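Local coordinates for T CELL surface glycoprotein CD4 (Rattus norvegicus, PDB 1CID) that probably serves as a T-cell co-receptor for MHC class II, represented here by its third and fourth, immunoglobulin-like extracellular domains, at residues P124-P127 with K128-L131; I132-E136 with N137-R141. All coordinates share one frame; numbering follows the deposited sequence.

Interaction 1 of 2, residues P124-P127 with K128-L131; sequences PTSP and KMRL
With chi1 of T125 at 46°, the methyl CG2 lies anti to the carbonyl carbon and beside the backbone N, while M129 runs extended beyond CG (chi2 168°), and the two side chains meet at the thioether sulfur. The setting is the loop of an immunoglobulin fold that leaves strand 116-122 in one sheet and enters strand 129-135 in the other, the B-to-C connection. M129 points back toward the residues that precede it. Its SD comes up against T125 CG2 at 3.6 Å and T125 CB at 3.7 Å, the methionine chain slanting across the threonine rather than lying along it. The sulfur also sits beside the loop backbone, with S126 N 3.4 Å from M129 SD. Beyond it, the terminal methyl CE reaches the serine hydroxyl, S126 OG lying 4.0 Å away. S126 thus meets M129 through its hydroxyl and its backbone, and M129 CG passes 3.8 Å from S126 O. No hydrogen bond joins 124-127 to 128-131; the side-chain contact is van der Waals packing around the buried M129, which also touches E165 of strand 158-165. The next residues tie the chain into the sheet: the backbone of R130 is hydrogen-bonded to S164 and that of L131 to R144, and L131 packs on C161 of the disulfide. On the exposed side of the turn a single methylene of K128 meets the serine, K128 CG lying 3.8 Å from S126 CB.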
ATOM      1  N   PRO A 124       4.262  -6.868   0.639  1.00 34.04           N
ATOM      2  CA  PRO A 124       4.792  -7.614  -0.511  1.00 37.07           C
ATOM      3  C   PRO A 124       5.886  -7.055  -1.423  1.00 39.47           C
ATOM      4  O   PRO A 124       5.716  -6.387  -2.500  1.00 40.50           O
ATOM      5  CB  PRO A 124       3.561  -7.934  -1.392  1.00 36.65           C
ATOM      6  CG  PRO A 124       2.441  -7.050  -0.947  1.00 34.60           C
ATOM      7  CD  PRO A 124       2.814  -6.589   0.464  1.00 34.90           C
ATOM      8  N   THR A 125       7.086  -7.460  -0.957  1.00 40.80           N
ATOM      9  CA  THR A 125       8.292  -7.035  -1.708  1.00 42.12           C
ATOM     10  C   THR A 125       9.027  -8.184  -2.380  1.00 43.49           C
ATOM     11  O   THR A 125       9.165  -9.198  -1.664  1.00 43.36           O
ATOM     12  CB  THR A 125       9.268  -6.189  -0.776  1.00 40.84           C
ATOM     13  OG1 THR A 125       9.493  -6.788   0.531  1.00 40.23           O
ATOM     14  CG2 THR A 125       8.753  -4.754  -0.743  1.00 39.96           C
ATOM     15  N   SER A 126       9.475  -7.959  -3.600  1.00 45.18           N
ATOM     16  CA  SER A 126      10.334  -8.914  -4.323  1.00 49.51           C
ATOM     17  C   SER A 126      11.665  -9.023  -3.577  1.00 51.23           C
ATOM     18  O   SER A 126      11.980  -8.044  -2.899  1.00 51.46           O
ATOM     19  CB  SER A 126      10.797  -8.392  -5.668  1.00 51.51           C
ATOM     20  OG  SER A 126       9.977  -8.028  -6.733  1.00 56.39           O
ATOM     21  N   PRO A 127      12.487 -10.025  -3.742  1.00 54.18           N
ATOM     22  CA  PRO A 127      13.833 -10.177  -3.145  1.00 54.48           C
ATOM     23  C   PRO A 127      14.962  -9.580  -4.009  1.00 53.61           C
ATOM     24  O   PRO A 127      16.172  -9.708  -3.750  1.00 52.38           O
ATOM     25  CB  PRO A 127      13.921 -11.691  -2.935  1.00 55.65           C
ATOM     26  CG  PRO A 127      13.382 -12.149  -4.310  1.00 56.88           C
ATOM     27  CD  PRO A 127      12.168 -11.226  -4.554  1.00 55.84           C
ATOM     28  N   LYS A 128      14.611  -8.946  -5.102  1.00 54.15           N
ATOM     29  CA  LYS A 128      15.438  -8.125  -5.995  1.00 56.16           C
ATOM     30  C   LYS A 128      14.884  -6.683  -5.722  1.00 55.73           C
ATOM     31  O   LYS A 128      14.447  -5.842  -6.555  1.00 56.74           O
ATOM     32  CB  LYS A 128      15.348  -8.488  -7.460  1.00 57.99           C
ATOM     33  CG  LYS A 128      13.876  -8.513  -7.892  1.00 59.54           C
ATOM     34  CD  LYS A 128      13.765  -8.497  -9.406  1.00 62.48           C
ATOM     35  CE  LYS A 128      12.640  -9.476  -9.783  1.00 66.47           C
ATOM     36  NZ  LYS A 128      13.057 -10.876  -9.398  1.00 69.15           N
ATOM     37  N   MET A 129      14.792  -6.394  -4.421  1.00 53.44           N
ATOM     38  CA  MET A 129      14.293  -5.160  -3.784  1.00 51.07           C
ATOM     39  C   MET A 129      15.239  -4.834  -2.592  1.00 48.30           C
ATOM     40  O   MET A 129      15.434  -5.763  -1.760  1.00 51.01           O
ATOM     41  CB  MET A 129      12.834  -5.137  -3.292  1.00 52.52           C
ATOM     42  CG  MET A 129      11.943  -4.468  -4.313  1.00 54.23           C
ATOM     43  SD  MET A 129      10.139  -4.686  -4.029  1.00 57.33           S
ATOM     44  CE  MET A 129       9.620  -4.205  -5.711  1.00 54.76           C
ATOM     45  N   ARG A 130      15.771  -3.594  -2.631  1.00 40.10           N
ATOM     46  CA  ARG A 130      16.683  -3.245  -1.524  1.00 32.87           C
ATOM     47  C   ARG A 130      16.286  -1.888  -0.986  1.00 28.07           C
ATOM     48  O   ARG A 130      15.615  -1.229  -1.773  1.00 29.73           O
ATOM     49  CB  ARG A 130      18.118  -3.339  -1.927  1.00 31.51           C
ATOM     50  CG  ARG A 130      18.309  -2.918  -3.369  1.00 29.22           C
ATOM     51  CD  ARG A 130      19.447  -3.679  -4.029  1.00 29.79           C
ATOM     52  NE  ARG A 130      20.611  -3.636  -3.194  1.00 28.82           N
ATOM     53  CZ  ARG A 130      21.526  -4.484  -2.825  1.00 32.41           C
ATOM     54  NH1 ARG A 130      21.435  -5.668  -3.373  1.00 33.74           N
ATOM     55  NH2 ARG A 130      22.530  -4.327  -1.928  1.00 37.13           N
ATOM     56  N   LEU A 131      16.671  -1.644   0.215  1.00 22.86           N
ATOM     57  CA  LEU A 131      16.384  -0.392   0.901  1.00 20.89           C
ATOM     58  C   LEU A 131      17.713   0.405   0.963  1.00 20.90           C
ATOM     59  O   LEU A 131      18.823  -0.153   1.101  1.00 20.83           O
ATOM     60  CB  LEU A 131      15.887  -0.763   2.267  1.00 20.71           C
ATOM     61  CG  LEU A 131      14.452  -0.737   2.771  1.00 17.50           C
ATOM     62  CD1 LEU A 131      14.469  -0.814   4.290  1.00 17.36           C
ATOM     63  CD2 LEU A 131      13.707   0.482   2.265  1.00 12.28           C
TER

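Interaction 2 of 2, residues I132-E136 with N137-R141; sequences ILKQE and NQEAR
The side chains of Q135 and Q138 lie side by side and point the same way, their amide planes 32° apart, and the R141 guanidinium, turned 67° from the Q135 amide, receives Q135 OE1 edge-on, close to the guanidinium plane. These groups line one side of a beta hairpin, the C-C' turn of the immunoglobulin domain. R141 NH2 gives Q135 OE1 a weak, bent hydrogen bond of 2.8 Å; the firmer partner of this guanidinium is E155, which forms a salt bridge with it and also accepts a weak bond from Q135 NE2. A water bridges the two arms, donating to E139 O and weakly accepting from Q135 N. Nearer the sheet, the backbone bond R141 N to L133 O, 3.0 Å, closes the pair of strands. The K134 chain kinks near its end (chi4 -42°) and lays its methylenes along the returning backbone, with CG 3.5 Å from E139 O and CD 3.3 Å from Q138 O; its NZ stays 4.4 Å from E139 OE1, beyond a salt bridge. Shortening K134 to an alanine would take away the methylenes over the Q138 and E139 carbonyls and is likely to leave the E139 carboxylate without its nearby positive charge. Toward the base of the hairpin, I132 CG2 touches A140 CB at 3.8 Å.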
ATOM      1  N   ILE A 132      17.507   1.689   0.830  1.00 18.51           N
ATOM      2  CA  ILE A 132      18.610   2.620   0.722  1.00 17.97           C
ATOM      3  C   ILE A 132      18.360   3.866   1.532  1.00 18.29           C
ATOM      4  O   ILE A 132      17.325   4.505   1.331  1.00 19.01           O
ATOM      5  CB  ILE A 132      18.644   2.919  -0.826  1.00 17.23           C
ATOM      6  CG1 ILE A 132      18.968   1.644  -1.665  1.00 14.13           C
ATOM      7  CG2 ILE A 132      19.587   4.060  -1.238  1.00 16.21           C
ATOM      8  CD1 ILE A 132      18.320   1.961  -3.076  1.00 15.47           C
ATOM      9  N   LEU A 133      19.303   4.219   2.354  1.00 18.83           N
ATOM     10  CA  LEU A 133      19.325   5.436   3.183  1.00 18.36           C
ATOM     11  C   LEU A 133      20.475   6.243   2.552  1.00 21.17           C
ATOM     12  O   LEU A 133      21.572   5.733   2.419  1.00 22.26           O
ATOM     13  CB  LEU A 133      19.449   5.107   4.657  1.00 11.24           C
ATOM     14  CG  LEU A 133      18.217   5.183   5.543  1.00  7.92           C
ATOM     15  CD1 LEU A 133      18.593   4.797   6.905  1.00  7.28           C
ATOM     16  CD2 LEU A 133      17.625   6.581   5.532  1.00  3.31           C
ATOM     17  N   LYS A 134      20.295   7.405   2.029  1.00 23.02           N
ATOM     18  CA  LYS A 134      21.084   8.366   1.354  1.00 24.11           C
ATOM     19  C   LYS A 134      20.915   9.755   1.986  1.00 29.09           C
ATOM     20  O   LYS A 134      19.955  10.014   2.726  1.00 31.25           O
ATOM     21  CB  LYS A 134      20.415   8.703   0.064  1.00 21.22           C
ATOM     22  CG  LYS A 134      20.986   8.242  -1.252  1.00 16.80           C
ATOM     23  CD  LYS A 134      20.421   9.472  -1.955  1.00 15.51           C
ATOM     24  CE  LYS A 134      20.063   9.110  -3.316  1.00 22.19           C
ATOM     25  NZ  LYS A 134      20.896   8.240  -4.206  1.00 23.96           N
ATOM     26  N   GLN A 135      21.847  10.626   1.618  1.00 32.90           N
ATOM     27  CA  GLN A 135      21.742  12.013   2.177  1.00 34.64           C
ATOM     28  C   GLN A 135      20.914  12.719   1.118  1.00 34.45           C
ATOM     29  O   GLN A 135      21.176  12.309  -0.027  1.00 32.51           O
ATOM     30  CB  GLN A 135      23.081  12.661   2.441  1.00 36.54           C
ATOM     31  CG  GLN A 135      23.237  13.134   3.876  1.00 39.94           C
ATOM     32  CD  GLN A 135      24.663  13.001   4.304  1.00 42.30           C
ATOM     33  OE1 GLN A 135      25.420  12.202   3.726  1.00 45.77           O
ATOM     34  NE2 GLN A 135      24.957  13.820   5.302  1.00 45.02           N
ATOM     35  N   GLU A 136      20.043  13.645   1.398  1.00 36.54           N
ATOM     36  CA  GLU A 136      19.244  14.218   0.370  1.00 40.33           C
ATOM     37  C   GLU A 136      19.794  14.162  -1.044  1.00 43.41           C
ATOM     38  O   GLU A 136      18.993  13.500  -1.800  1.00 47.91           O
ATOM     39  CB  GLU A 136      18.848  15.671   0.455  1.00 42.10           C
ATOM     40  CG  GLU A 136      17.513  15.880  -0.324  1.00 47.61           C
ATOM     41  CD  GLU A 136      16.883  17.186   0.055  1.00 51.05           C
ATOM     42  OE1 GLU A 136      17.387  17.828   0.977  1.00 53.52           O
ATOM     43  OE2 GLU A 136      15.891  17.527  -0.630  1.00 51.85           O
ATOM     44  N   ASN A 137      20.902  14.771  -1.409  1.00 44.02           N
ATOM     45  CA  ASN A 137      21.218  14.679  -2.885  1.00 45.82           C
ATOM     46  C   ASN A 137      22.464  13.948  -3.373  1.00 46.46           C
ATOM     47  O   ASN A 137      22.882  13.927  -4.542  1.00 47.07           O
ATOM     48  CB  ASN A 137      21.337  16.098  -3.403  1.00 48.90           C
ATOM     49  CG  ASN A 137      20.166  16.754  -4.058  1.00 51.71           C
ATOM     50  OD1 ASN A 137      19.442  16.090  -4.814  1.00 56.68           O
ATOM     51  ND2 ASN A 137      19.998  18.053  -3.758  1.00 52.97           N
ATOM     52  N   GLN A 138      23.158  13.378  -2.449  1.00 45.34           N
ATOM     53  CA  GLN A 138      24.375  12.623  -2.418  1.00 44.00           C
ATOM     54  C   GLN A 138      24.070  11.174  -2.770  1.00 44.64           C
ATOM     55  O   GLN A 138      23.043  10.938  -3.420  1.00 45.18           O
ATOM     56  CB  GLN A 138      25.089  12.847  -1.090  1.00 45.10           C
ATOM     57  CG  GLN A 138      25.572  14.294  -0.891  1.00 44.50           C
ATOM     58  CD  GLN A 138      26.077  14.467   0.521  1.00 45.12           C
ATOM     59  OE1 GLN A 138      25.591  15.346   1.224  1.00 45.59           O
ATOM     60  NE2 GLN A 138      27.033  13.604   0.906  1.00 46.91           N
ATOM     61  N   GLU A 139      24.949  10.257  -2.456  1.00 44.20           N
ATOM     62  CA  GLU A 139      24.934   8.855  -2.816  1.00 42.27           C
ATOM     63  C   GLU A 139      24.509   7.868  -1.785  1.00 41.27           C
ATOM     64  O   GLU A 139      24.412   8.271  -0.599  1.00 44.65           O
ATOM     65  CB  GLU A 139      26.364   8.522  -3.303  1.00 45.40           C
ATOM     66  CG  GLU A 139      26.476   8.972  -4.770  1.00 46.87           C
ATOM     67  CD  GLU A 139      25.559   8.319  -5.772  1.00 48.53           C
ATOM     68  OE1 GLU A 139      24.949   7.234  -5.475  1.00 48.73           O
ATOM     69  OE2 GLU A 139      25.410   8.854  -6.872  1.00 45.83           O
ATOM     70  N   ALA A 140      24.205   6.648  -2.151  1.00 37.41           N
ATOM     71  CA  ALA A 140      23.639   5.761  -1.110  1.00 32.75           C
ATOM     72  C   ALA A 140      24.627   5.525  -0.048  1.00 31.87           C
ATOM     73  O   ALA A 140      25.684   5.021  -0.398  1.00 32.33           O
ATOM     74  CB  ALA A 140      23.342   4.487  -1.916  1.00 31.84           C
ATOM     75  N   ARG A 141      24.316   5.743   1.172  1.00 32.20           N
ATOM     76  CA  ARG A 141      25.231   5.431   2.327  1.00 30.38           C
ATOM     77  C   ARG A 141      25.106   3.962   2.635  1.00 28.14           C
ATOM     78  O   ARG A 141      26.085   3.244   2.469  1.00 31.81           O
ATOM     79  CB  ARG A 141      24.883   6.350   3.449  1.00 32.91           C
ATOM     80  CG  ARG A 141      25.620   6.240   4.757  1.00 36.42           C
ATOM     81  CD  ARG A 141      26.965   6.853   4.562  1.00 39.80           C
ATOM     82  NE  ARG A 141      26.900   8.302   4.281  1.00 40.86           N
ATOM     83  CZ  ARG A 141      27.095   9.112   5.355  1.00 41.96           C
ATOM     84  NH1 ARG A 141      27.319   8.628   6.600  1.00 39.77           N
ATOM     85  NH2 ARG A 141      27.010  10.429   5.129  1.00 41.06           N
TER
HETATM   86  O   HOH W   1      24.730   9.872   1.245  1.00 45.24           O

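Overall arrangement
Interactions 1 and 2 follow each other along the chain without a break, their centres about 18 Å apart, and share strand 129-135. Interaction 1 lies where the chain arrives from strand 116-122 and enters this strand; interaction 2 lies at its far end, where the chain turns back into strand 140-144. Together they mark the two ends of one strand in the four-stranded antiparallel sheet 140-144, 129-135, 158-165, 168-176. Along its length the strand pairs with 158-165, whose C161 is disulfide-linked to C119 in the facing sheet. Both are surface contacts in the same C2-set domain, one at the loop entering strand 129-135 and one at the turn leaving it.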